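Local coordinates for serine-rich Repeat Adhesion Glycoprotein (Srr1) (Streptococcus agalactiae, PDB 4MBO) that probably binds host fibrinogen at the surface of Streptococcus agalactiae through its folded beta-sandwich binding region, at residues A[189-194]-A[211-216]. Sequence-based numbering, arbitrary orientation.
Sequences YITQIN and TIIGSD
Strands 189-193 and 211-215 belong to two different sheets packed face to face, their axes running nearly antiparallel at 159° with a closest approach of 9.9 Å, a spacing that side chains rather than backbone hydrogen bonds must fill. Alternation along each strand sends Tyr189, Thr191 and Ile193 inward from one sheet and Thr211 and Ile213 inward from the other. Ile213 lies opposite Thr191 and reaches both it and Tyr189. Its CG2 meets the ring of Tyr189 obliquely near CE2, at 3.8 Å, while its CD1 extends to 4.0 Å from OG1 of Thr191. Beta-branching suits this isoleucine to an extended strand, and the two branches leaving CB let it reach Tyr189 with CG2 and Thr191 with CD1. The tyrosine ring is brought into the interface by a CG anti to the backbone N (chi1 175°). Farther along, CG1 of Ile193 comes to 3.5 Å from OG1 of Thr211, the two side chains meeting at an angle, an apolar carbon against a hydroxyl with no bond between them.

The polar groups buried here are satisfied by neighbouring strands and loops. Ser299 of strand 295-302, in the same sheet as 211-215, hydrogen-bonds through OG with both Tyr189 OH and Thr191 OG1, a polar link between the sheets; Tyr189 OH also bonds Ser175 OG in its own sheet, so both sheets hold it. Thr211 OG1 pairs with Trp273 NE1 and Thr300 O. Threonine fits such places because its methyl packs like valine's while its hydroxyl can be bonded. The arrangement is that of a beta-sandwich core within the C-terminal adhesin region. Between the two strands, which bury a modest 175 Å², no hydrogen bond forms; they meet by van der Waals and apolar packing, while their buried hydroxyls bond to surrounding residues.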
loop_
_atom_site.group_PDB
_atom_site.type_symbol
_atom_site.label_atom_id
_atom_site.label_comp_id
_atom_site.label_asym_id
_atom_site.label_seq_id
_atom_site.Cartn_x
_atom_site.Cartn_y
_atom_site.Cartn_z
ATOM N N TYR A 189 -9.361 -1.103 -4.863
ATOM C CA TYR A 189 -10.044 -1.316 -3.610
ATOM C C TYR A 189 -10.323 -2.797 -3.505
ATOM O O TYR A 189 -11.101 -3.364 -4.299
ATOM C CB TYR A 189 -11.367 -0.490 -3.617
ATOM C CG TYR A 189 -12.248 -0.713 -2.403
ATOM C CD1 TYR A 189 -11.877 -0.245 -1.155
ATOM C CD2 TYR A 189 -13.466 -1.369 -2.507
ATOM C CE1 TYR A 189 -12.679 -0.417 -0.038
ATOM C CE2 TYR A 189 -14.270 -1.542 -1.401
ATOM C CZ TYR A 189 -13.889 -1.064 -0.170
ATOM O OH TYR A 189 -14.678 -1.251 0.964
ATOM N N ILE A 190 -9.754 -3.410 -2.500
ATOM C CA ILE A 190 -9.872 -4.845 -2.317
ATOM C C ILE A 190 -10.661 -5.196 -1.068
ATOM O O ILE A 190 -10.487 -4.581 -0.005
ATOM C CB ILE A 190 -8.490 -5.506 -2.278
ATOM C CG1 ILE A 190 -7.769 -5.235 -3.586
ATOM C CG2 ILE A 190 -8.639 -7.017 -2.062
ATOM C CD1 ILE A 190 -6.458 -5.968 -3.748
ATOM N N THR A 191 -11.559 -6.175 -1.219
ATOM C CA THR A 191 -12.385 -6.659 -0.163
ATOM C C THR A 191 -12.081 -8.115 0.133
ATOM O O THR A 191 -12.057 -8.947 -0.799
ATOM C CB THR A 191 -13.885 -6.537 -0.539
ATOM O OG1 THR A 191 -14.203 -5.145 -0.765
ATOM C CG2 THR A 191 -14.752 -7.013 0.598
ATOM N N GLN A 192 -11.835 -8.420 1.406
ATOM C CA GLN A 192 -11.663 -9.806 1.846
ATOM C C GLN A 192 -12.954 -10.252 2.519
ATOM O O GLN A 192 -13.440 -9.610 3.454
ATOM C CB GLN A 192 -10.528 -9.964 2.816
ATOM C CG GLN A 192 -9.177 -9.627 2.219
ATOM C CD GLN A 192 -8.087 -9.607 3.274
ATOM O OE1 GLN A 192 -8.350 -9.315 4.461
ATOM N NE2 GLN A 192 -6.854 -9.871 2.853
ATOM N N ILE A 193 -13.516 -11.346 2.012
ATOM C CA ILE A 193 -14.721 -11.948 2.557
ATOM C C ILE A 193 -14.251 -13.175 3.347
ATOM O O ILE A 193 -13.589 -14.056 2.821
ATOM C CB ILE A 193 -15.702 -12.334 1.435
ATOM C CG1 ILE A 193 -16.272 -11.065 0.772
ATOM C CG2 ILE A 193 -16.826 -13.231 1.919
ATOM C CD1 ILE A 193 -15.506 -10.626 -0.423
ATOM N N ASN A 194 -14.574 -13.213 4.638
ATOM C CA ASN A 194 -14.091 -14.242 5.547
ATOM C C ASN A 194 -12.567 -14.226 5.720
ATOM O O ASN A 194 -11.919 -15.272 5.674
ATOM C CB ASN A 194 -14.567 -15.652 5.159
ATOM C CG ASN A 194 -14.416 -16.665 6.312
ATOM O OD1 ASN A 194 -14.254 -16.299 7.485
ATOM N ND2 ASN A 194 -14.451 -17.944 5.970
ATOM N N THR A 211 -22.393 -9.616 -0.615
ATOM C CA THR A 211 -21.394 -8.555 -0.428
ATOM C C THR A 211 -21.824 -7.335 -1.228
ATOM O O THR A 211 -22.082 -7.427 -2.417
ATOM C CB THR A 211 -19.981 -8.983 -0.782
ATOM O OG1 THR A 211 -19.489 -9.816 0.258
ATOM C CG2 THR A 211 -19.059 -7.779 -0.959
ATOM N N ILE A 212 -21.997 -6.209 -0.518
ATOM C CA ILE A 212 -22.323 -4.954 -1.121
ATOM C C ILE A 212 -21.070 -4.064 -0.995
ATOM O O ILE A 212 -20.433 -3.978 0.072
ATOM C CB ILE A 212 -23.456 -4.214 -0.398
ATOM C CG1 ILE A 212 -24.676 -5.117 -0.109
ATOM C CG2 ILE A 212 -23.820 -2.958 -1.183
ATOM C CD1 ILE A 212 -25.163 -5.893 -1.267
ATOM N N ILE A 213 -20.726 -3.417 -2.101
ATOM C CA ILE A 213 -19.619 -2.456 -2.153
ATOM C C ILE A 213 -20.254 -1.145 -2.583
ATOM O O ILE A 213 -20.951 -1.076 -3.611
ATOM C CB ILE A 213 -18.542 -2.908 -3.131
ATOM C CG1 ILE A 213 -17.869 -4.184 -2.558
ATOM C CG2 ILE A 213 -17.518 -1.798 -3.362
ATOM C CD1 ILE A 213 -17.112 -4.996 -3.564
ATOM N N GLY A 214 -20.047 -0.094 -1.800
ATOM C CA GLY A 214 -20.656 1.192 -2.120
ATOM C C GLY A 214 -19.890 2.309 -1.455
ATOM O O GLY A 214 -18.741 2.104 -1.065
ATOM N N SER A 215 -20.511 3.487 -1.371
ATOM C CA SER A 215 -19.850 4.620 -0.694
ATOM C C SER A 215 -20.849 5.348 0.195
ATOM O O SER A 215 -22.053 5.371 -0.080
ATOM C CB SER A 215 -19.148 5.540 -1.688
ATOM O OG SER A 215 -20.017 6.011 -2.693
ATOM N N ASP A 216 -20.327 5.920 1.280
ATOM C CA ASP A 216 -21.154 6.607 2.272
ATOM C C ASP A 216 -21.399 8.064 1.881
ATOM O O ASP A 216 -22.450 8.386 1.316
ATOM C CB ASP A 216 -20.494 6.498 3.661
ATOM C CG ASP A 216 -20.444 5.051 4.182
ATOM O OD1 ASP A 216 -21.525 4.403 4.247
ATOM O OD2 ASP A 216 -19.338 4.575 4.561
#